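PDB 5DJ3: PLP-Dependent L-Arginine Hydroxylase MppP from Streptomyces wadayamensis, which hydroxylates L-arginine with the help of pyridoxal 5'-phosphate and belongs to a family of pyridoxal-phosphate-dependent aminotransferases. Local coordinates for residues A[110-115]-A[131-136]; A[154-159]-A[186-191]; A[309-314]-A[348-353]. All coordinates share one frame; numbering follows the deposited sequence.

Contact 1: A[110-115]-A[131-136]. With 5DK ((E)-N~2~-({3-hydroxy-2-methyl-5-[(phosphonooxy)methyl]pyridin-4-yl}methylidene)-D-arginine), chain E.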
loop_
_atom_site.group_PDB
_atom_site.type_symbol
_atom_site.label_atom_id
_atom_site.label_comp_id
_atom_site.label_asym_id
_atom_site.label_seq_id
_atom_site.Cartn_x
_atom_site.Cartn_y
_atom_site.Cartn_z
ATOM N N LEU A 110 -6.246 -21.455 9.426
ATOM C CA LEU A 110 -6.531 -20.066 9.747
ATOM C C LEU A 110 -7.558 -20.004 10.868
ATOM O O LEU A 110 -8.590 -20.691 10.807
ATOM C CB LEU A 110 -7.051 -19.360 8.500
ATOM C CG LEU A 110 -7.541 -17.911 8.670
ATOM C CD1 LEU A 110 -6.440 -16.984 9.210
ATOM C CD2 LEU A 110 -8.078 -17.392 7.314
ATOM N N VAL A 111 -7.286 -19.182 11.889
ATOM C CA VAL A 111 -8.273 -18.985 12.945
ATOM C C VAL A 111 -9.591 -18.466 12.353
ATOM O O VAL A 111 -9.626 -17.644 11.417
ATOM C CB VAL A 111 -7.739 -18.050 14.047
ATOM C CG1 VAL A 111 -7.565 -16.583 13.544
ATOM C CG2 VAL A 111 -8.692 -18.059 15.207
ATOM N N HIS A 112 -10.682 -18.945 12.925
ATOM C CA HIS A 112 -12.026 -18.664 12.480
ATOM C C HIS A 112 -12.886 -18.421 13.735
ATOM O O HIS A 112 -12.883 -19.259 14.640
ATOM C CB HIS A 112 -12.551 -19.859 11.655
ATOM C CG HIS A 112 -13.914 -19.662 11.072
ATOM N ND1 HIS A 112 -15.013 -20.378 11.488
ATOM C CD2 HIS A 112 -14.352 -18.844 10.082
ATOM C CE1 HIS A 112 -16.069 -20.014 10.781
ATOM N NE2 HIS A 112 -15.698 -19.073 9.929
ATOM N N PRO A 113 -13.604 -17.285 13.811
ATOM C CA PRO A 113 -13.654 -16.194 12.833
ATOM C C PRO A 113 -12.379 -15.368 12.874
ATOM O O PRO A 113 -11.582 -15.564 13.788
ATOM C CB PRO A 113 -14.856 -15.363 13.296
ATOM C CG PRO A 113 -14.860 -15.474 14.739
ATOM C CD PRO A 113 -14.358 -16.924 15.031
ATOM N N THR A 114 -12.179 -14.494 11.895
ATOM C CA THR A 114 -11.135 -13.470 11.949
ATOM C C THR A 114 -11.526 -12.416 10.918
ATOM O O THR A 114 -12.548 -12.546 10.245
ATOM C CB THR A 114 -9.715 -14.073 11.730
ATOM O OG1 THR A 114 -8.710 -13.145 12.131
ATOM C CG2 THR A 114 -9.431 -14.454 10.309
ATOM N N PHE A 115 -10.738 -11.344 10.842
ATOM C CA PHE A 115 -10.895 -10.334 9.800
ATOM C C PHE A 115 -10.796 -10.971 8.421
ATOM O O PHE A 115 -9.842 -11.691 8.121
ATOM C CB PHE A 115 -9.831 -9.242 9.955
ATOM C CG PHE A 115 -9.974 -8.109 8.975
ATOM C CD1 PHE A 115 -11.191 -7.470 8.800
ATOM C CD2 PHE A 115 -8.885 -7.699 8.221
ATOM C CE1 PHE A 115 -11.324 -6.426 7.897
ATOM C CE2 PHE A 115 -8.995 -6.646 7.325
ATOM C CZ PHE A 115 -10.220 -6.011 7.144
ATOM N N PRO A 131 -10.346 -23.978 8.331
ATOM C CA PRO A 131 -10.727 -23.186 9.508
ATOM C C PRO A 131 -10.395 -23.917 10.810
ATOM O O PRO A 131 -10.540 -25.130 10.916
ATOM C CB PRO A 131 -12.235 -22.997 9.331
ATOM C CG PRO A 131 -12.684 -24.186 8.506
ATOM C CD PRO A 131 -11.518 -24.491 7.596
ATOM N N VAL A 132 -9.881 -23.170 11.779
ATOM C CA VAL A 132 -9.636 -23.667 13.127
ATOM C C VAL A 132 -10.450 -22.767 14.042
ATOM O O VAL A 132 -10.169 -21.564 14.140
ATOM C CB VAL A 132 -8.149 -23.639 13.503
ATOM C CG1 VAL A 132 -7.950 -24.250 14.873
ATOM C CG2 VAL A 132 -7.278 -24.358 12.436
ATOM N N GLU A 133 -11.482 -23.320 14.671
ATOM C CA GLU A 133 -12.257 -22.530 15.615
ATOM C C GLU A 133 -11.396 -22.146 16.819
ATOM O O GLU A 133 -10.401 -22.810 17.153
ATOM C CB GLU A 133 -13.497 -23.289 16.063
ATOM C CG GLU A 133 -14.493 -23.623 14.952
ATOM C CD GLU A 133 -15.163 -22.396 14.316
ATOM O OE1 GLU A 133 -15.495 -21.422 15.036
ATOM O OE2 GLU A 133 -15.356 -22.420 13.079
ATOM N N GLU A 134 -11.780 -21.046 17.464
ATOM C CA GLU A 134 -10.934 -20.476 18.513
ATOM C C GLU A 134 -10.733 -21.466 19.659
ATOM O O GLU A 134 -9.624 -21.622 20.172
ATOM C CB GLU A 134 -11.545 -19.178 19.029
ATOM C CG GLU A 134 -11.327 -17.969 18.098
ATOM C CD GLU A 134 -11.837 -16.655 18.706
ATOM O OE1 GLU A 134 -12.977 -16.638 19.210
ATOM O OE2 GLU A 134 -11.097 -15.651 18.698
ATOM N N ASP A 135 -11.787 -22.151 20.068
ATOM C CA ASP A 135 -11.639 -23.113 21.148
ATOM C C ASP A 135 -10.612 -24.207 20.800
ATOM O O ASP A 135 -9.749 -24.538 21.622
ATOM C CB ASP A 135 -13.022 -23.667 21.550
ATOM C CG ASP A 135 -13.920 -24.046 20.355
ATOM O OD1 ASP A 135 -13.433 -24.123 19.207
ATOM O OD2 ASP A 135 -15.132 -24.294 20.582
ATOM N N ALA A 136 -10.658 -24.763 19.585
ATOM C CA ALA A 136 -9.603 -25.681 19.176
ATOM C C ALA A 136 -8.230 -25.023 19.298
ATOM O O ALA A 136 -7.303 -25.582 19.904
ATOM C CB ALA A 136 -9.838 -26.160 17.748
HETATM C C2 5DK E . -6.286 -7.223 11.132
HETATM C C3 5DK E . -7.313 -6.311 10.937
HETATM C C4 5DK E . -7.283 -5.438 9.851
HETATM C C5 5DK E . -6.185 -5.558 8.999
HETATM C C6 5DK E . -5.188 -6.490 9.257
HETATM C CB 5DK E . -9.928 -2.173 9.437
HETATM O O3 5DK E . -8.359 -6.321 11.858
HETATM O O1P 5DK E . -4.768 -0.969 7.864
HETATM O O2P 5DK E . -4.663 -2.668 6.037
HETATM O O3P 5DK E . -6.823 -1.740 6.685
HETATM O O4P 5DK E . -5.713 -3.382 8.307
HETATM N N 5DK E . -9.263 -4.276 10.429
HETATM P P 5DK E . -5.484 -2.164 7.238
HETATM C C2A 5DK E . -6.406 -8.168 12.336
HETATM C C4A 5DK E . -8.379 -4.375 9.537
HETATM C C5A 5DK E . -6.069 -4.629 7.786
HETATM N N1 5DK E . -5.254 -7.289 10.298
HETATM C CA 5DK E . -10.412 -3.560 9.876
HETATM C C 5DK E . -11.527 -3.401 10.916
HETATM O O 5DK E . -11.557 -4.059 11.969
HETATM C CG 5DK E . -10.570 -1.708 8.105
HETATM C CD 5DK E . -9.602 -0.767 7.350
HETATM N NE 5DK E . -9.818 0.616 7.799
HETATM C CZ 5DK E . -9.311 1.743 7.002
HETATM N NH1 5DK E . -8.207 1.559 6.049
HETATM N NH2 5DK E . -9.819 2.882 7.160
HETATM O OXT 5DK E . -12.489 -2.608 10.766
HETATM O O HOH W 1 -14.474 -19.760 16.706
#
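His112 lies alongside Glu133, both side chains pointing the same way, and its ND1 gives a hydrogen bond of 2.6 Å to OE2 of Glu133. The bond is nearly straight (162° at the hydrogen). The carboxylate sits at the ring edge but is turned almost perpendicular to it, the planes 89° apart, and it accepts on the syn side of OE2, though from well out of the carboxylate plane. A bend at chi2 (-66°) curls the Glu133 chain back toward the imidazole. Pro131 lies beside His112, CB to CB 3.9 Å, and Trp341 meets the imidazole edge-to-face. A water donates to His112 O and Glu133 OE1 and accepts from Glu134 N, bridging His112 and the start of helix 134-139, where Glu133 is the N-cap. The backbones pair in parallel: Val132 N donates to Leu110 O at 3.0 Å, and His112 N to Val132 O at 2.9 Å. On the opposite face Val111 CG2 rests on Glu134 CG. Beyond cis-Pro113, C4A of the cofactor adduct lies over one face of the Phe115 ring, toward its rim, 3.2 Å from CE2. Strand 107-112, helix 116-124 and strand 128-133 form a beta-alpha-beta unit at the edge of the large sheet of this aminotransferase fold.

Contact 2: A[154-159]-A[186-191]; sequences FVTTPN and ALDTSF. With 5DK ((E)-N~2~-({3-hydroxy-2-methyl-5-[(phosphonooxy)methyl]pyridin-4-yl}methylidene)-D-arginine), chain E.
Backbone hydrogen bonds tie Phe154-Thr157 to Ala186-Asp188 in parallel register. Val155 N donates to Ala186 O, Asp188 N to Val155 O at 2.9 Å, and Thr157 N to Asp188 O at 2.8 Å; all three are close to straight. CA-H...O contacts run between them, among them Thr189 CA to Thr157 O.

The apolar contacts divide between the two faces of the sheet. On one, Phe154 swings its ring out with CG anti to the backbone N (chi1 -168°), which lays CD2 3.6 Å from Ala186 CB and CE1 3.7 Å from Asp188 CB. Helices 90-101 and 116-124 pack against this same ring through Met94, Leu97 and Ile118. On the other face Val155 CB meets Leu187 CD2. Past the strands, the Pro158 ring, preceded by a cis peptide, sits against the backbone carbonyl and CB of Phe191.

Strand 152-156, helix 168-181 and strand 184-188 make up a beta-alpha-beta unit in the middle of the large sheet, and the strand ends open onto the cofactor, as in other aminotransferases of this fold.

Polar contacts gather there. Asp188 OD2 lies 2.6 Å from the pyridine N1 of the adduct, a closeness that would probably favour a protonated pyridine. The other oxygen, OD1, accepts from Ser190 N in an Asx turn (3.0 Å, 168° at the hydrogen), which helps fix the rotation of the carboxylate. A water donates to Pro158 O and Asp188 O and accepts from Phe191 N, bridging the two loops. Around the pyridine methyl C2A stand Thr156 CG2 at 3.4 Å and Ser190 OG, while Phe191 turns its edge toward O3, with CE1 3.2 Å away. Thr156 OG1 is hydrogen-bonded to Thr114 OG1.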
loop_
_atom_site.group_PDB
_atom_site.type_symbol
_atom_site.label_atom_id
_atom_site.label_comp_id
_atom_site.label_asym_id
_atom_site.label_seq_id
_atom_site.Cartn_x
_atom_site.Cartn_y
_atom_site.Cartn_z
ATOM N N PHE A 154 -2.002 -19.834 10.768
ATOM C CA PHE A 154 -2.148 -18.379 10.837
ATOM C C PHE A 154 -3.101 -17.987 11.972
ATOM O O PHE A 154 -4.280 -18.371 11.979
ATOM C CB PHE A 154 -2.641 -17.834 9.488
ATOM C CG PHE A 154 -2.564 -16.326 9.361
ATOM C CD1 PHE A 154 -3.364 -15.495 10.134
ATOM C CD2 PHE A 154 -1.703 -15.750 8.445
ATOM C CE1 PHE A 154 -3.286 -14.113 9.987
ATOM C CE2 PHE A 154 -1.615 -14.377 8.291
ATOM C CZ PHE A 154 -2.403 -13.555 9.051
ATOM N N VAL A 155 -2.596 -17.235 12.941
ATOM C CA VAL A 155 -3.397 -16.834 14.090
ATOM C C VAL A 155 -3.443 -15.312 14.139
ATOM O O VAL A 155 -2.396 -14.665 14.065
ATOM C CB VAL A 155 -2.821 -17.410 15.405
ATOM C CG1 VAL A 155 -3.682 -16.957 16.630
ATOM C CG2 VAL A 155 -2.728 -18.936 15.348
ATOM N N THR A 156 -4.638 -14.749 14.308
ATOM C CA THR A 156 -4.814 -13.311 14.556
ATOM C C THR A 156 -4.960 -13.119 16.062
ATOM O O THR A 156 -5.889 -13.660 16.660
ATOM C CB THR A 156 -6.039 -12.737 13.837
ATOM O OG1 THR A 156 -5.990 -13.064 12.436
ATOM C CG2 THR A 156 -6.108 -11.161 13.993
ATOM N N THR A 157 -4.032 -12.385 16.678
ATOM C CA THR A 157 -4.039 -12.238 18.140
ATOM C C THR A 157 -3.492 -10.881 18.569
ATOM O O THR A 157 -2.388 -10.528 18.147
ATOM C CB THR A 157 -3.210 -13.372 18.868
ATOM O OG1 THR A 157 -3.239 -13.164 20.306
ATOM C CG2 THR A 157 -1.767 -13.440 18.370
ATOM N N PRO A 158 -4.269 -10.096 19.374
ATOM C CA PRO A 158 -5.675 -10.344 19.751
ATOM C C PRO A 158 -6.533 -10.469 18.522
ATOM O O PRO A 158 -6.298 -9.723 17.572
ATOM C CB PRO A 158 -6.078 -9.095 20.556
ATOM C CG PRO A 158 -4.828 -8.468 20.927
ATOM C CD PRO A 158 -3.816 -8.793 19.882
ATOM N N ASN A 159 -7.457 -11.424 18.512
ATOM C CA ASN A 159 -8.292 -11.638 17.340
ATOM C C ASN A 159 -9.297 -10.500 17.191
ATOM O O ASN A 159 -9.723 -9.868 18.166
ATOM C CB ASN A 159 -9.062 -12.950 17.426
ATOM C CG ASN A 159 -9.549 -13.453 16.065
ATOM O OD1 ASN A 159 -9.158 -12.937 14.998
ATOM N ND2 ASN A 159 -10.377 -14.494 16.091
ATOM N N ALA A 186 2.424 -18.195 11.497
ATOM C CA ALA A 186 2.168 -16.821 11.093
ATOM C C ALA A 186 1.203 -16.152 12.069
ATOM O O ALA A 186 0.138 -16.708 12.370
ATOM C CB ALA A 186 1.580 -16.763 9.668
ATOM N N LEU A 187 1.559 -14.960 12.547
ATOM C CA LEU A 187 0.704 -14.215 13.466
ATOM C C LEU A 187 0.351 -12.840 12.905
ATOM O O LEU A 187 1.191 -12.162 12.305
ATOM C CB LEU A 187 1.366 -14.024 14.824
ATOM C CG LEU A 187 2.038 -15.179 15.549
ATOM C CD1 LEU A 187 2.638 -14.708 16.865
ATOM C CD2 LEU A 187 1.047 -16.304 15.813
ATOM N N ASP A 188 -0.898 -12.422 13.100
ATOM C CA ASP A 188 -1.308 -11.051 12.826
ATOM C C ASP A 188 -1.630 -10.386 14.162
ATOM O O ASP A 188 -2.540 -10.814 14.883
ATOM C CB ASP A 188 -2.494 -11.013 11.849
ATOM C CG ASP A 188 -3.079 -9.579 11.654
ATOM O OD1 ASP A 188 -2.997 -8.749 12.584
ATOM O OD2 ASP A 188 -3.623 -9.283 10.564
ATOM N N THR A 189 -0.887 -9.342 14.485
ATOM C CA THR A 189 -0.910 -8.750 15.820
ATOM C C THR A 189 -1.327 -7.279 15.789
ATOM O O THR A 189 -0.939 -6.490 16.657
ATOM C CB THR A 189 0.454 -8.916 16.490
ATOM O OG1 THR A 189 1.485 -8.309 15.681
ATOM C CG2 THR A 189 0.756 -10.399 16.700
ATOM N N SER A 190 -2.153 -6.916 14.808
ATOM C CA SER A 190 -2.585 -5.539 14.636
ATOM C C SER A 190 -3.252 -4.975 15.888
ATOM O O SER A 190 -3.188 -3.766 16.117
ATOM C CB SER A 190 -3.518 -5.435 13.430
ATOM O OG SER A 190 -4.798 -5.873 13.750
ATOM N N PHE A 191 -3.907 -5.800 16.705
ATOM C CA PHE A 191 -4.634 -5.274 17.853
ATOM C C PHE A 191 -3.814 -5.360 19.132
ATOM O O PHE A 191 -4.320 -5.064 20.225
ATOM C CB PHE A 191 -5.961 -5.985 17.993
ATOM C CG PHE A 191 -7.005 -5.450 17.078
ATOM C CD1 PHE A 191 -7.128 -5.937 15.789
ATOM C CD2 PHE A 191 -7.832 -4.422 17.478
ATOM C CE1 PHE A 191 -8.082 -5.439 14.930
ATOM C CE2 PHE A 191 -8.776 -3.900 16.618
ATOM C CZ PHE A 191 -8.910 -4.409 15.357
HETATM C C2 5DK E . -6.286 -7.223 11.132
HETATM C C3 5DK E . -7.313 -6.311 10.937
HETATM C C4 5DK E . -7.283 -5.438 9.851
HETATM C C5 5DK E . -6.185 -5.558 8.999
HETATM C C6 5DK E . -5.188 -6.490 9.257
HETATM C CB 5DK E . -9.928 -2.173 9.437
HETATM O O3 5DK E . -8.359 -6.321 11.858
HETATM O O1P 5DK E . -4.768 -0.969 7.864
HETATM O O2P 5DK E . -4.663 -2.668 6.037
HETATM O O3P 5DK E . -6.823 -1.740 6.685
HETATM O O4P 5DK E . -5.713 -3.382 8.307
HETATM N N 5DK E . -9.263 -4.276 10.429
HETATM P P 5DK E . -5.484 -2.164 7.238
HETATM C C2A 5DK E . -6.406 -8.168 12.336
HETATM C C4A 5DK E . -8.379 -4.375 9.537
HETATM C C5A 5DK E . -6.069 -4.629 7.786
HETATM N N1 5DK E . -5.254 -7.289 10.298
HETATM C CA 5DK E . -10.412 -3.560 9.876
HETATM C C 5DK E . -11.527 -3.401 10.916
HETATM O O 5DK E . -11.557 -4.059 11.969
HETATM C CG 5DK E . -10.570 -1.708 8.105
HETATM C CD 5DK E . -9.602 -0.767 7.350
HETATM N NE 5DK E . -9.818 0.616 7.799
HETATM C CZ 5DK E . -9.311 1.743 7.002
HETATM N NH1 5DK E . -8.207 1.559 6.049
HETATM N NH2 5DK E . -9.819 2.882 7.160
HETATM O OXT 5DK E . -12.489 -2.608 10.766
HETATM O O HOH W 2 -4.375 -8.565 16.119
#

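Contact 3: A[309-314]-A[348-353]; sequences VERVAF and DHMVRI. With 5DK ((E)-N~2~-({3-hydroxy-2-methyl-5-[(phosphonooxy)methyl]pyridin-4-yl}methylidene)-D-arginine), chain E.
Arg352 sets off with its CG opposite the main-chain nitrogen (chi1 -156°) and bends at chi3 (74°), which brings its guanidinium beneath Val309, whose CG1 sits 3.7 Å above the plane, over its centre. Both residues belong to antiparallel strands of the smaller, four-stranded sheet, where strands 309-314 and 350-354 are neighbours. Two hydrogen-bonded pairs join them: Glu310 with Ile353, and Val312 with Val351, whose Val312 N to Val351 O bond of 2.8 Å is nearly straight. Beyond these, Phe314 N donates to His349 O, and that same oxygen lies over one face of the Phe314 ring, 3.2 Å from CD1. The ring's edge reaches Val351, CZ to CG1 3.7 Å, the two side chains crossing at about a right angle. Val312 CG2 and Ile353 CD1 touch on the face that helix 359-372 covers at Leu362 and Leu369.

On the other face Met350 crosses Arg311 and sets its SD over one face of that guanidinium, toward the rim; Asp302 holds Arg311 NE in a salt bridge. Arg352 carries the link to the active site. Asn160 and Ala26 O also accept from it, steadying its outer nitrogens, while its edge meets the carboxylate of the arginine part of the adduct: NH1 donates to O at 2.7 Å, and NH2 to OXT at 2.9 Å.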
loop_
_atom_site.group_PDB
_atom_site.type_symbol
_atom_site.label_atom_id
_atom_site.label_comp_id
_atom_site.label_asym_id
_atom_site.label_seq_id
_atom_site.Cartn_x
_atom_site.Cartn_y
_atom_site.Cartn_z
ATOM N N VAL A 309 -12.964 -2.950 19.312
ATOM C CA VAL A 309 -14.205 -3.297 18.640
ATOM C C VAL A 309 -14.905 -4.265 19.561
ATOM O O VAL A 309 -14.275 -4.930 20.385
ATOM C CB VAL A 309 -14.015 -3.914 17.236
ATOM C CG1 VAL A 309 -13.203 -3.008 16.382
ATOM C CG2 VAL A 309 -13.377 -5.327 17.323
ATOM N N GLU A 310 -16.228 -4.324 19.421
ATOM C CA GLU A 310 -17.080 -5.004 20.382
ATOM C C GLU A 310 -18.223 -5.670 19.648
ATOM O O GLU A 310 -18.930 -5.008 18.890
ATOM C CB GLU A 310 -17.646 -3.999 21.405
ATOM C CG GLU A 310 -18.666 -4.568 22.384
ATOM C CD GLU A 310 -18.055 -5.405 23.524
ATOM O OE1 GLU A 310 -16.860 -5.760 23.486
ATOM O OE2 GLU A 310 -18.790 -5.710 24.484
ATOM N N ARG A 311 -18.414 -6.959 19.894
ATOM C CA ARG A 311 -19.534 -7.706 19.339
ATOM C C ARG A 311 -20.748 -7.621 20.259
ATOM O O ARG A 311 -20.625 -7.685 21.482
ATOM C CB ARG A 311 -19.160 -9.182 19.141
ATOM C CG ARG A 311 -18.041 -9.434 18.143
ATOM C CD ARG A 311 -18.052 -10.839 17.599
ATOM N NE ARG A 311 -17.752 -11.812 18.628
ATOM C CZ ARG A 311 -17.786 -13.124 18.441
ATOM N NH1 ARG A 311 -18.090 -13.625 17.266
ATOM N NH2 ARG A 311 -17.501 -13.933 19.446
ATOM N N VAL A 312 -21.917 -7.501 19.650
ATOM C CA VAL A 312 -23.192 -7.550 20.340
ATOM C C VAL A 312 -24.032 -8.631 19.675
ATOM O O VAL A 312 -24.168 -8.637 18.450
ATOM C CB VAL A 312 -23.920 -6.195 20.285
ATOM C CG1 VAL A 312 -25.195 -6.261 21.092
ATOM C CG2 VAL A 312 -23.045 -5.109 20.830
ATOM N N ALA A 313 -24.611 -9.526 20.477
ATOM C CA ALA A 313 -25.491 -10.578 20.000
ATOM C C ALA A 313 -26.944 -10.259 20.307
ATOM O O ALA A 313 -27.270 -9.567 21.279
ATOM C CB ALA A 313 -25.145 -11.920 20.647
ATOM N N PHE A 314 -27.831 -10.810 19.497
ATOM C CA PHE A 314 -29.239 -10.636 19.785
ATOM C C PHE A 314 -29.993 -11.863 19.313
ATOM O O PHE A 314 -29.533 -12.605 18.444
ATOM C CB PHE A 314 -29.783 -9.366 19.141
ATOM C CG PHE A 314 -28.978 -8.909 18.000
ATOM C CD1 PHE A 314 -29.116 -9.526 16.771
ATOM C CD2 PHE A 314 -28.039 -7.899 18.158
ATOM C CE1 PHE A 314 -28.352 -9.134 15.698
ATOM C CE2 PHE A 314 -27.265 -7.504 17.102
ATOM C CZ PHE A 314 -27.424 -8.126 15.862
ATOM N N ASP A 348 -24.659 -14.689 12.014
ATOM C CA ASP A 348 -25.922 -14.107 11.559
ATOM C C ASP A 348 -26.619 -13.277 12.636
ATOM O O ASP A 348 -27.423 -12.401 12.308
ATOM C CB ASP A 348 -26.885 -15.219 11.094
ATOM C CG ASP A 348 -26.948 -15.361 9.568
ATOM O OD1 ASP A 348 -26.596 -14.390 8.851
ATOM O OD2 ASP A 348 -27.386 -16.437 9.094
ATOM N N HIS A 349 -26.306 -13.502 13.905
ATOM C CA HIS A 349 -27.057 -12.908 15.000
ATOM C C HIS A 349 -26.258 -11.884 15.797
ATOM O O HIS A 349 -26.633 -11.559 16.932
ATOM C CB HIS A 349 -27.609 -14.020 15.888
ATOM C CG HIS A 349 -28.665 -14.836 15.191
ATOM N ND1 HIS A 349 -29.953 -14.375 14.992
ATOM C CD2 HIS A 349 -28.600 -16.038 14.568
ATOM C CE1 HIS A 349 -30.647 -15.279 14.325
ATOM N NE2 HIS A 349 -29.848 -16.296 14.050
ATOM N N MET A 350 -25.238 -11.273 15.165
ATOM C CA MET A 350 -24.336 -10.345 15.847
ATOM C C MET A 350 -24.014 -9.155 14.960
ATOM O O MET A 350 -23.924 -9.283 13.737
ATOM C CB MET A 350 -22.998 -11.020 16.253
ATOM C CG MET A 350 -23.127 -12.105 17.321
ATOM S SD MET A 350 -21.527 -12.876 17.749
ATOM C CE MET A 350 -21.202 -13.767 16.245
ATOM N N VAL A 351 -23.802 -7.996 15.593
ATOM C CA VAL A 351 -23.128 -6.878 14.946
ATOM C C VAL A 351 -21.865 -6.545 15.736
ATOM O O VAL A 351 -21.694 -6.963 16.889
ATOM C CB VAL A 351 -24.027 -5.625 14.790
ATOM C CG1 VAL A 351 -25.184 -5.949 13.901
ATOM C CG2 VAL A 351 -24.543 -5.119 16.137
ATOM N N ARG A 352 -20.970 -5.807 15.074
ATOM C CA ARG A 352 -19.756 -5.252 15.660
ATOM C C ARG A 352 -19.866 -3.732 15.768
ATOM O O ARG A 352 -20.347 -3.057 14.848
ATOM C CB ARG A 352 -18.517 -5.625 14.820
ATOM C CG ARG A 352 -17.242 -5.613 15.586
ATOM C CD ARG A 352 -16.024 -5.789 14.666
ATOM N NE ARG A 352 -15.797 -4.543 13.937
ATOM C CZ ARG A 352 -14.712 -4.252 13.240
ATOM N NH1 ARG A 352 -13.687 -5.113 13.165
ATOM N NH2 ARG A 352 -14.638 -3.073 12.645
ATOM N N ILE A 353 -19.394 -3.201 16.886
ATOM C CA ILE A 353 -19.412 -1.772 17.179
ATOM C C ILE A 353 -17.970 -1.316 17.363
ATOM O O ILE A 353 -17.196 -1.975 18.069
ATOM C CB ILE A 353 -20.257 -1.474 18.425
ATOM C CG1 ILE A 353 -21.717 -1.862 18.175
ATOM C CG2 ILE A 353 -20.193 0.019 18.790
ATOM C CD1 ILE A 353 -22.506 -1.894 19.425
HETATM C C2 5DK E . -6.286 -7.223 11.132
HETATM C C3 5DK E . -7.313 -6.311 10.937
HETATM C C4 5DK E . -7.283 -5.438 9.851
HETATM C C5 5DK E . -6.185 -5.558 8.999
HETATM C C6 5DK E . -5.188 -6.490 9.257
HETATM C CB 5DK E . -9.928 -2.173 9.437
HETATM O O3 5DK E . -8.359 -6.321 11.858
HETATM O O1P 5DK E . -4.768 -0.969 7.864
HETATM O O2P 5DK E . -4.663 -2.668 6.037
HETATM O O3P 5DK E . -6.823 -1.740 6.685
HETATM O O4P 5DK E . -5.713 -3.382 8.307
HETATM N N 5DK E . -9.263 -4.276 10.429
HETATM P P 5DK E . -5.484 -2.164 7.238
HETATM C C2A 5DK E . -6.406 -8.168 12.336
HETATM C C4A 5DK E . -8.379 -4.375 9.537
HETATM C C5A 5DK E . -6.069 -4.629 7.786
HETATM N N1 5DK E . -5.254 -7.289 10.298
HETATM C CA 5DK E . -10.412 -3.560 9.876
HETATM C C 5DK E . -11.527 -3.401 10.916
HETATM O O 5DK E . -11.557 -4.059 11.969
HETATM C CG 5DK E . -10.570 -1.708 8.105
HETATM C CD 5DK E . -9.602 -0.767 7.350
HETATM N NE 5DK E . -9.818 0.616 7.799
HETATM C CZ 5DK E . -9.311 1.743 7.002
HETATM N NH1 5DK E . -8.207 1.559 6.049
HETATM N NH2 5DK E . -9.819 2.882 7.160
HETATM O OXT 5DK E . -12.489 -2.608 10.766
#

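The three contacts follow one another along the chain without interleaving. Contacts 1 and 2 share the large mixed sheet: strands 107-112 and 152-156 are neighbours in it, their centres are about 11 Å apart and the segments touch, with Pro113 O against Asn159 ND2 and Leu110 CD1 packed on Phe154 CD1. Contact 3 belongs to the separate antiparallel sheet; its centre is about 17 Å from that of contact 1 and about 20 Å from that of contact 2, and it touches neither. All three nevertheless reach the same adduct, so elements of both sheets contribute to its site, the pyridine meeting contacts 1 and 2 and the carboxylate contact 3.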